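Local coordinates for protein aeromonas extracellular serine protease (Aeromonas sobria, PDB 3WQB) that cleaves peptide bonds after paired basic residues, one of them lysine, as a secreted calcium-dependent serine protease of the furin subfamily that activates the host plasma kallikrein/kinin system, at residues H85-D90 with N128-K133; V294-P299 with C326-V331; A89-P94 with R138-G143. The protein carries 1 engineered substitution. All coordinates share one frame; numbering follows the deposited sequence.

Interaction 1. Residues H85-D90 with N128-K133. With CA (calcium ion), chain C.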
loop_
_atom_site.group_PDB
_atom_site.type_symbol
_atom_site.label_atom_id
_atom_site.label_comp_id
_atom_site.label_asym_id
_atom_site.label_seq_id
_atom_site.Cartn_x
_atom_site.Cartn_y
_atom_site.Cartn_z
ATOM N N HIS A 85 7.275 25.902 0.906
ATOM C CA HIS A 85 8.308 25.604 -0.083
ATOM C C HIS A 85 8.064 26.407 -1.352
ATOM O O HIS A 85 6.931 26.445 -1.845
ATOM C CB HIS A 85 8.290 24.120 -0.444
ATOM C CG HIS A 85 9.527 23.659 -1.151
ATOM N ND1 HIS A 85 9.831 24.019 -2.447
ATOM C CD2 HIS A 85 10.561 22.901 -0.721
ATOM C CE1 HIS A 85 10.986 23.479 -2.792
ATOM N NE2 HIS A 85 11.444 22.788 -1.764
ATOM N N PRO A 86 9.113 27.049 -1.894
ATOM C CA PRO A 86 8.901 27.914 -3.060
ATOM C C PRO A 86 8.399 27.175 -4.301
ATOM O O PRO A 86 7.760 27.788 -5.173
ATOM C CB PRO A 86 10.291 28.524 -3.320
ATOM C CG PRO A 86 11.253 27.670 -2.579
ATOM C CD PRO A 86 10.503 27.105 -1.406
ATOM N N ASP A 87 8.641 25.865 -4.361
ATOM C CA ASP A 87 8.198 25.072 -5.505
ATOM C C ASP A 87 6.948 24.252 -5.205
ATOM O O ASP A 87 6.575 23.397 -6.003
ATOM C CB ASP A 87 9.340 24.189 -6.041
ATOM C CG ASP A 87 9.357 24.118 -7.566
ATOM O OD1 ASP A 87 8.740 24.993 -8.228
ATOM O OD2 ASP A 87 10.007 23.200 -8.118
ATOM N N LEU A 88 6.300 24.533 -4.070
ATOM C CA LEU A 88 5.024 23.892 -3.708
ATOM C C LEU A 88 3.900 24.864 -3.363
ATOM O O LEU A 88 2.729 24.570 -3.605
ATOM C CB LEU A 88 5.195 22.915 -2.536
ATOM C CG LEU A 88 6.121 21.721 -2.778
ATOM C CD1 LEU A 88 6.390 20.985 -1.475
ATOM C CD2 LEU A 88 5.540 20.766 -3.824
ATOM N N ALA A 89 4.261 26.014 -2.795
ATOM C CA ALA A 89 3.295 26.926 -2.183
ATOM C C ALA A 89 2.140 27.305 -3.095
ATOM O O ALA A 89 0.988 27.316 -2.659
ATOM C CB ALA A 89 4.003 28.181 -1.669
ATOM N N ASP A 90 2.444 27.600 -4.361
ATOM C CA ASP A 90 1.394 28.009 -5.305
ATOM C C ASP A 90 0.327 26.937 -5.507
ATOM O O ASP A 90 -0.796 27.248 -5.922
ATOM C CB ASP A 90 1.980 28.381 -6.670
ATOM C CG ASP A 90 2.748 29.687 -6.660
ATOM O OD1 ASP A 90 2.662 30.444 -5.668
ATOM O OD2 ASP A 90 3.441 29.955 -7.670
ATOM N N ASN A 128 7.536 26.259 -13.159
ATOM C CA ASN A 128 8.043 27.631 -13.116
ATOM C C ASN A 128 9.513 27.626 -13.553
ATOM O O ASN A 128 9.899 26.822 -14.409
ATOM C CB ASN A 128 7.833 28.230 -11.715
ATOM C CG ASN A 128 8.392 27.344 -10.615
ATOM O OD1 ASN A 128 9.205 26.454 -10.875
ATOM N ND2 ASN A 128 7.958 27.579 -9.377
ATOM N N ALA A 129 10.330 28.511 -12.984
ATOM C CA ALA A 129 11.742 28.589 -13.375
ATOM C C ALA A 129 12.699 28.094 -12.288
ATOM O O ALA A 129 13.918 28.319 -12.362
ATOM C CB ALA A 129 12.104 30.010 -13.807
ATOM N N ILE A 130 12.146 27.416 -11.281
ATOM C CA ILE A 130 12.949 26.852 -10.193
ATOM C C ILE A 130 12.689 25.362 -10.012
ATOM O O ILE A 130 11.636 24.859 -10.400
ATOM C CB ILE A 130 12.741 27.598 -8.844
ATOM C CG1 ILE A 130 11.284 27.506 -8.378
ATOM C CG2 ILE A 130 13.193 29.061 -8.962
ATOM C CD1 ILE A 130 11.065 27.928 -6.925
ATOM N N GLY A 131 13.664 24.661 -9.452
ATOM C CA GLY A 131 13.449 23.294 -8.997
ATOM C C GLY A 131 12.997 22.318 -10.055
ATOM O O GLY A 131 13.542 22.278 -11.162
ATOM N N THR A 132 11.981 21.544 -9.691
ATOM C CA THR A 132 11.494 20.429 -10.496
ATOM C C THR A 132 10.133 20.755 -11.109
ATOM O O THR A 132 9.549 21.821 -10.858
ATOM C CB THR A 132 11.339 19.174 -9.622
ATOM O OG1 THR A 132 10.533 19.495 -8.482
ATOM C CG2 THR A 132 12.709 18.635 -9.168
ATOM N N LYS A 133 9.635 19.822 -11.916
ATOM C CA LYS A 133 8.295 19.913 -12.480
ATOM C C LYS A 133 7.486 18.732 -11.964
ATOM O O LYS A 133 7.893 17.586 -12.116
ATOM C CB LYS A 133 8.355 19.881 -14.011
ATOM C CG LYS A 133 7.034 20.235 -14.703
ATOM C CD LYS A 133 7.128 20.020 -16.216
ATOM C CE LYS A 133 5.907 20.573 -16.933
ATOM N NZ LYS A 133 5.887 20.213 -18.393
HETATM CA CA CA C . 9.408 24.118 -10.383
HETATM O O HOH W 1 6.101 29.707 -8.681
#
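D87 turns its carboxylate toward the loop 128-133, with a calcium ion between them. Both oxygens bind the ion, OD1 of D87 at 2.4 Å and OD2 slightly longer, so the carboxylate is bidentate; N128 OD1 and the backbone O atoms of I130 and T132 supply the ligands of the second segment. Each carboxylate oxygen also takes one N-H, nearly in line with its own C-O bond. ND2 of N128 reaches D87 OD1 at 2.9 Å, with carboxylate and amide planes only 10° apart, and the backbone N of T132 reaches D87 OD2 at 3.0 Å. Metal and donors together fix the rotation of the carboxylate. N29 and V126 complete calcium site 1 of the subtilisin domain, which joins the loop after helix 115-124 to D87, in the loop before it, and to N29. N128 OD1 also accepts from the backbone N of I130, closing an Asx turn, the N-H standing above the carbonyl plane of the N128 amide. I130 covers the flank, its CG1 lying 3.6 Å from D87 OD1, while CD1 packs on CB of P86 at 3.7 Å. G131, with positive phi, brings its CA to 3.6 Å from OD2 of D87. A water accepts from N128 ND2 and donates to D90 OD2. The H85 ring accepts the D87 backbone N at ND1, almost in the ring plane.

Interaction 2. Residues V294-P299 with C326-V331. With CA (calcium ion), chain E.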
loop_
_atom_site.group_PDB
_atom_site.type_symbol
_atom_site.label_atom_id
_atom_site.label_comp_id
_atom_site.label_asym_id
_atom_site.label_seq_id
_atom_site.Cartn_x
_atom_site.Cartn_y
_atom_site.Cartn_z
ATOM N N VAL A 294 14.289 12.772 -8.065
ATOM C CA VAL A 294 14.607 14.177 -7.825
ATOM C C VAL A 294 13.310 14.938 -7.567
ATOM O O VAL A 294 12.378 14.906 -8.376
ATOM C CB VAL A 294 15.395 14.791 -9.000
ATOM C CG1 VAL A 294 15.547 16.305 -8.817
ATOM C CG2 VAL A 294 16.757 14.101 -9.115
ATOM N N THR A 295 13.249 15.611 -6.422
ATOM C CA THR A 295 12.002 16.200 -5.961
ATOM C C THR A 295 12.250 17.334 -4.961
ATOM O O THR A 295 13.398 17.687 -4.679
ATOM C CB THR A 295 11.097 15.105 -5.329
ATOM O OG1 THR A 295 9.797 15.642 -5.060
ATOM C CG2 THR A 295 11.708 14.538 -4.051
ATOM N N THR A 296 11.170 17.892 -4.434
ATOM C CA THR A 296 11.234 18.930 -3.429
ATOM C C THR A 296 11.615 18.367 -2.061
ATOM O O THR A 296 11.022 17.399 -1.578
ATOM C CB THR A 296 9.882 19.648 -3.321
ATOM O OG1 THR A 296 8.837 18.675 -3.191
ATOM C CG2 THR A 296 9.604 20.474 -4.571
ATOM N N ASP A 297 12.596 19.006 -1.434
ATOM C CA ASP A 297 13.052 18.664 -0.097
ATOM C C ASP A 297 12.483 19.656 0.904
ATOM O O ASP A 297 11.922 20.680 0.512
ATOM C CB ASP A 297 14.580 18.749 -0.070
ATOM C CG ASP A 297 15.183 18.057 1.131
ATOM O OD1 ASP A 297 14.685 16.968 1.494
ATOM O OD2 ASP A 297 16.147 18.604 1.713
ATOM N N LEU A 298 12.619 19.364 2.197
ATOM C CA LEU A 298 12.407 20.418 3.184
ATOM C C LEU A 298 13.346 21.584 2.863
ATOM O O LEU A 298 14.521 21.361 2.562
ATOM C CB LEU A 298 12.656 19.923 4.603
ATOM C CG LEU A 298 11.781 18.773 5.100
ATOM C CD1 LEU A 298 12.090 18.460 6.555
ATOM C CD2 LEU A 298 10.313 19.099 4.931
ATOM N N PRO A 299 12.828 22.827 2.889
ATOM C CA PRO A 299 13.675 23.945 2.450
ATOM C C PRO A 299 14.866 24.216 3.374
ATOM O O PRO A 299 14.775 24.016 4.587
ATOM C CB PRO A 299 12.716 25.141 2.437
ATOM C CG PRO A 299 11.534 24.735 3.251
ATOM C CD PRO A 299 11.452 23.251 3.211
ATOM N N CYS A 326 19.465 24.163 -0.833
ATOM C CA CYS A 326 19.147 22.754 -0.537
ATOM C C CYS A 326 17.636 22.499 -0.489
ATOM O O CYS A 326 17.141 21.833 0.433
ATOM C CB CYS A 326 19.791 22.315 0.784
ATOM S SG CYS A 326 21.584 22.512 0.861
ATOM N N ASP A 327 16.915 23.040 -1.470
ATOM C CA ASP A 327 15.461 22.930 -1.513
ATOM C C ASP A 327 14.983 21.667 -2.228
ATOM O O ASP A 327 13.778 21.410 -2.260
ATOM C CB ASP A 327 14.835 24.150 -2.206
ATOM C CG ASP A 327 14.900 25.422 -1.373
ATOM O OD1 ASP A 327 15.053 25.362 -0.132
ATOM O OD2 ASP A 327 14.763 26.501 -1.988
ATOM N N TYR A 328 15.914 20.909 -2.815
ATOM C CA TYR A 328 15.596 19.703 -3.605
ATOM C C TYR A 328 16.477 18.552 -3.157
ATOM O O TYR A 328 17.536 18.763 -2.571
ATOM C CB TYR A 328 15.736 19.993 -5.122
ATOM C CG TYR A 328 14.946 21.227 -5.422
ATOM C CD1 TYR A 328 13.568 21.161 -5.581
ATOM C CD2 TYR A 328 15.551 22.491 -5.401
ATOM C CE1 TYR A 328 12.807 22.300 -5.766
ATOM C CE2 TYR A 328 14.800 23.645 -5.582
ATOM C CZ TYR A 328 13.425 23.543 -5.757
ATOM O OH TYR A 328 12.659 24.664 -5.924
ATOM N N ASN A 329 16.017 17.327 -3.373
ATOM C CA ASN A 329 16.851 16.164 -3.062
ATOM C C ASN A 329 16.782 15.163 -4.216
ATOM O O ASN A 329 15.891 15.261 -5.059
ATOM C CB ASN A 329 16.479 15.530 -1.700
ATOM C CG ASN A 329 15.162 14.741 -1.730
ATOM O OD1 ASN A 329 15.072 13.684 -2.363
ATOM N ND2 ASN A 329 14.160 15.223 -0.987
ATOM N N GLY A 330 17.733 14.235 -4.260
ATOM C CA GLY A 330 17.779 13.224 -5.318
ATOM C C GLY A 330 17.694 11.808 -4.787
ATOM O O GLY A 330 18.028 10.848 -5.493
ATOM N N VAL A 331 17.269 11.665 -3.534
ATOM C CA VAL A 331 17.295 10.364 -2.862
ATOM C C VAL A 331 15.915 9.821 -2.498
ATOM O O VAL A 331 15.808 8.713 -1.974
ATOM C CB VAL A 331 18.193 10.382 -1.602
ATOM C CG1 VAL A 331 19.635 10.706 -1.973
ATOM C CG2 VAL A 331 17.645 11.356 -0.557
HETATM CA CA CA E . 16.864 20.773 2.530
#
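N329 CG stands between its own backbone N and carbonyl carbon (chi1 74°), and D297 CG is anti to its backbone N (chi1 -164°); from these positions amide and carboxylate meet just beyond the end of strand 293-296. ND2 of N329 donates to OD1 of D297 at 3.1 Å, arriving from above the carboxylate plane, and the two flat groups stand almost perpendicular, 89° apart. The other oxygen, D297 OD2, binds a calcium ion at 2.4 Å, joined there by the backbone O of L298 and of C326; G300, M303 and N306 complete this second calcium site. Behind the metal the segments form a two-stranded antiparallel ribbon. T295 and N329 are its hydrogen-bonded pair, N of T295 to O of N329 at 3.0 Å and the return bond from N329 N to T295 O, with their side chains alongside each other and pointing the same way. T296 and Y328 follow as a non-hydrogen-bonded pair, CG2 of T296 lying 3.9 Å from CE1 of Y328. Beyond the ribbon, beside the metal ligands, the backbone N of D297 donates to O of D327 at 2.8 Å, standing above the D327 carbonyl plane. N329 OD1 accepts from the backbone N of V331, two residues on, in an Asx turn, where the chain rounds a corner. C326 is also tied to C301 by a disulfide. The D297 carboxylate also has a polar partner in Y305, and N329 one in S118; metal and hydrogen bonds around the buried carboxylate would be expected to favour its ionised form.

Interaction 3. Residues A89-P94 with R138-G143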
loop_
_atom_site.group_PDB
_atom_site.type_symbol
_atom_site.label_atom_id
_atom_site.label_comp_id
_atom_site.label_asym_id
_atom_site.label_seq_id
_atom_site.Cartn_x
_atom_site.Cartn_y
_atom_site.Cartn_z
ATOM N N ALA A 89 4.261 26.014 -2.795
ATOM C CA ALA A 89 3.295 26.926 -2.183
ATOM C C ALA A 89 2.140 27.305 -3.095
ATOM O O ALA A 89 0.988 27.316 -2.659
ATOM C CB ALA A 89 4.003 28.181 -1.669
ATOM N N ASP A 90 2.444 27.600 -4.361
ATOM C CA ASP A 90 1.394 28.009 -5.305
ATOM C C ASP A 90 0.327 26.937 -5.507
ATOM O O ASP A 90 -0.796 27.248 -5.922
ATOM C CB ASP A 90 1.980 28.381 -6.670
ATOM C CG ASP A 90 2.748 29.687 -6.660
ATOM O OD1 ASP A 90 2.662 30.444 -5.668
ATOM O OD2 ASP A 90 3.441 29.955 -7.670
ATOM N N ASN A 91 0.684 25.684 -5.233
ATOM C CA ASN A 91 -0.244 24.568 -5.396
ATOM C C ASN A 91 -0.889 24.085 -4.106
ATOM O O ASN A 91 -1.644 23.119 -4.114
ATOM C CB ASN A 91 0.444 23.409 -6.130
ATOM C CG ASN A 91 0.595 23.682 -7.621
ATOM O OD1 ASN A 91 -0.072 24.575 -8.173
ATOM N ND2 ASN A 91 1.465 22.933 -8.281
ATOM N N VAL A 92 -0.619 24.759 -2.997
ATOM C CA VAL A 92 -1.242 24.365 -1.740
ATOM C C VAL A 92 -2.601 25.029 -1.643
ATOM O O VAL A 92 -2.712 26.240 -1.813
ATOM C CB VAL A 92 -0.354 24.743 -0.532
ATOM C CG1 VAL A 92 -1.067 24.488 0.790
ATOM C CG2 VAL A 92 0.962 23.973 -0.581
ATOM N N ARG A 93 -3.632 24.240 -1.378
ATOM C CA ARG A 93 -4.950 24.831 -1.148
ATOM C C ARG A 93 -5.299 24.750 0.339
ATOM O O ARG A 93 -4.680 23.982 1.076
ATOM C CB ARG A 93 -6.026 24.204 -2.035
ATOM C CG ARG A 93 -6.382 22.798 -1.663
ATOM C CD ARG A 93 -7.673 22.364 -2.352
ATOM N NE ARG A 93 -8.065 21.024 -1.933
ATOM C CZ ARG A 93 -9.240 20.687 -1.405
ATOM N NH1 ARG A 93 -10.213 21.581 -1.243
ATOM N NH2 ARG A 93 -9.461 19.424 -1.071
ATOM N N PRO A 94 -6.278 25.552 0.790
ATOM C CA PRO A 94 -6.615 25.518 2.213
ATOM C C PRO A 94 -7.105 24.157 2.685
ATOM O O PRO A 94 -7.690 23.393 1.904
ATOM C CB PRO A 94 -7.763 26.532 2.322
ATOM C CG PRO A 94 -7.540 27.456 1.189
ATOM C CD PRO A 94 -7.057 26.579 0.075
ATOM N N ARG A 138 -0.356 21.282 -12.037
ATOM C CA ARG A 138 -1.483 22.171 -11.763
ATOM C C ARG A 138 -2.469 21.589 -10.744
ATOM O O ARG A 138 -3.495 22.212 -10.432
ATOM C CB ARG A 138 -2.181 22.597 -13.060
ATOM C CG ARG A 138 -1.297 23.423 -13.999
ATOM C CD ARG A 138 -2.082 23.969 -15.187
ATOM N NE ARG A 138 -3.129 24.883 -14.747
ATOM C CZ ARG A 138 -4.218 25.198 -15.445
ATOM N NH1 ARG A 138 -4.441 24.678 -16.645
ATOM N NH2 ARG A 138 -5.099 26.036 -14.925
ATOM N N ALA A 139 -2.160 20.404 -10.220
ATOM C CA ALA A 139 -2.974 19.824 -9.153
ATOM C C ALA A 139 -2.795 20.627 -7.860
ATOM O O ALA A 139 -1.785 21.325 -7.687
ATOM C CB ALA A 139 -2.622 18.355 -8.951
ATOM N N GLN A 140 -3.767 20.518 -6.957
ATOM C CA GLN A 140 -3.738 21.255 -5.685
ATOM C C GLN A 140 -3.559 20.301 -4.518
ATOM O O GLN A 140 -4.212 19.266 -4.462
ATOM C CB GLN A 140 -5.010 22.081 -5.503
ATOM C CG GLN A 140 -5.173 23.200 -6.524
ATOM C CD GLN A 140 -4.768 24.556 -5.987
ATOM O OE1 GLN A 140 -3.610 24.956 -6.083
ATOM N NE2 GLN A 140 -5.734 25.282 -5.430
ATOM N N LEU A 141 -2.690 20.674 -3.585
ATOM C CA LEU A 141 -2.304 19.794 -2.476
ATOM C C LEU A 141 -2.838 20.225 -1.123
ATOM O O LEU A 141 -2.939 21.430 -0.825
ATOM C CB LEU A 141 -0.782 19.755 -2.345
ATOM C CG LEU A 141 0.042 19.275 -3.528
ATOM C CD1 LEU A 141 1.487 19.730 -3.343
ATOM C CD2 LEU A 141 -0.073 17.765 -3.630
ATOM N N GLN A 142 -3.169 19.227 -0.307
ATOM C CA GLN A 142 -3.282 19.397 1.137
ATOM C C GLN A 142 -2.359 18.394 1.808
ATOM O O GLN A 142 -2.111 17.313 1.270
ATOM C CB GLN A 142 -4.696 19.105 1.621
ATOM C CG GLN A 142 -5.748 20.106 1.246
ATOM C CD GLN A 142 -7.122 19.582 1.604
ATOM O OE1 GLN A 142 -7.343 18.364 1.664
ATOM N NE2 GLN A 142 -8.056 20.495 1.851
ATOM N N GLY A 143 -1.870 18.738 2.996
ATOM C CA GLY A 143 -1.042 17.811 3.772
ATOM C C GLY A 143 -1.635 17.517 5.138
ATOM O O GLY A 143 -2.171 18.414 5.794
HETATM O O HOH W 2 -5.944 19.185 -2.160
#
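R93 and Q142 stack their flat ends: the guanidinium and the side-chain amide are 13° from parallel, and NE2 of Q142 lies over the centre of the guanidinium, 3.4 Å above its plane. R93 CG lies between the backbone N and the carbonyl carbon (chi1 71°), and from there the chain runs extended to NE. Q142 NE2 donates to the backbone O of P94 at 2.9 Å, with the acceptor in the amide plane and a nearly straight bond, and also to that of A167. At the guanidinium edge, in plane, R93 NE donates to a water at 2.8 Å, which can donate to the backbone O of Q140. N91 and Q140 are set differently, their side chains crossing at about a right angle with the amide planes 87° apart. N91 rests its CB and CG against the backbone O of A139, CG at 3.4 Å, while its ND2 donates beyond the pair to the backbone O atoms of A124 and P137. CD of R93 lies beside CB of Q140, 4.1 Å away. The backbones are joined by a single bridge between V92 and L141: N of L141 donates to O of N91 at 2.7 Å, and N of R93 donates to O of L141 at 2.9 Å. The segment 91-93 is thereby pinned by that bridge to strand 140-144, an outermost strand, within this chain, of the six-stranded parallel sheet of the subtilisin domain. D170, in a salt bridge with R93 NH2, probably balances the arginine charge; D170 and N171 hold NH2, while P94, A167 and N171 hold the Q142 amide, which fixes both stacked groups.

Overall arrangement
Interactions 1 and 3 share A89 and D90; one loop thus carries a calcium ligand and then joins strand 140-144, with centres about 11 Å apart and L88 CD2 4.2 Å from L141 CD1. The centre of interaction 2 is also about 11 Å from that of interaction 1. H85 NE2 probably hydrogen-bonds to D327 O at 2.8 Å, and the Y328 ring packs on G131, CZ to CA 3.2 Å; the two calcium ions are about 15 Å apart. Interactions 2 and 3 do not touch, their nearest atoms being about 7 Å apart. Helix 115-124, which begins at H115 of the predicted charge relay, packs against 294-299 and 138-143.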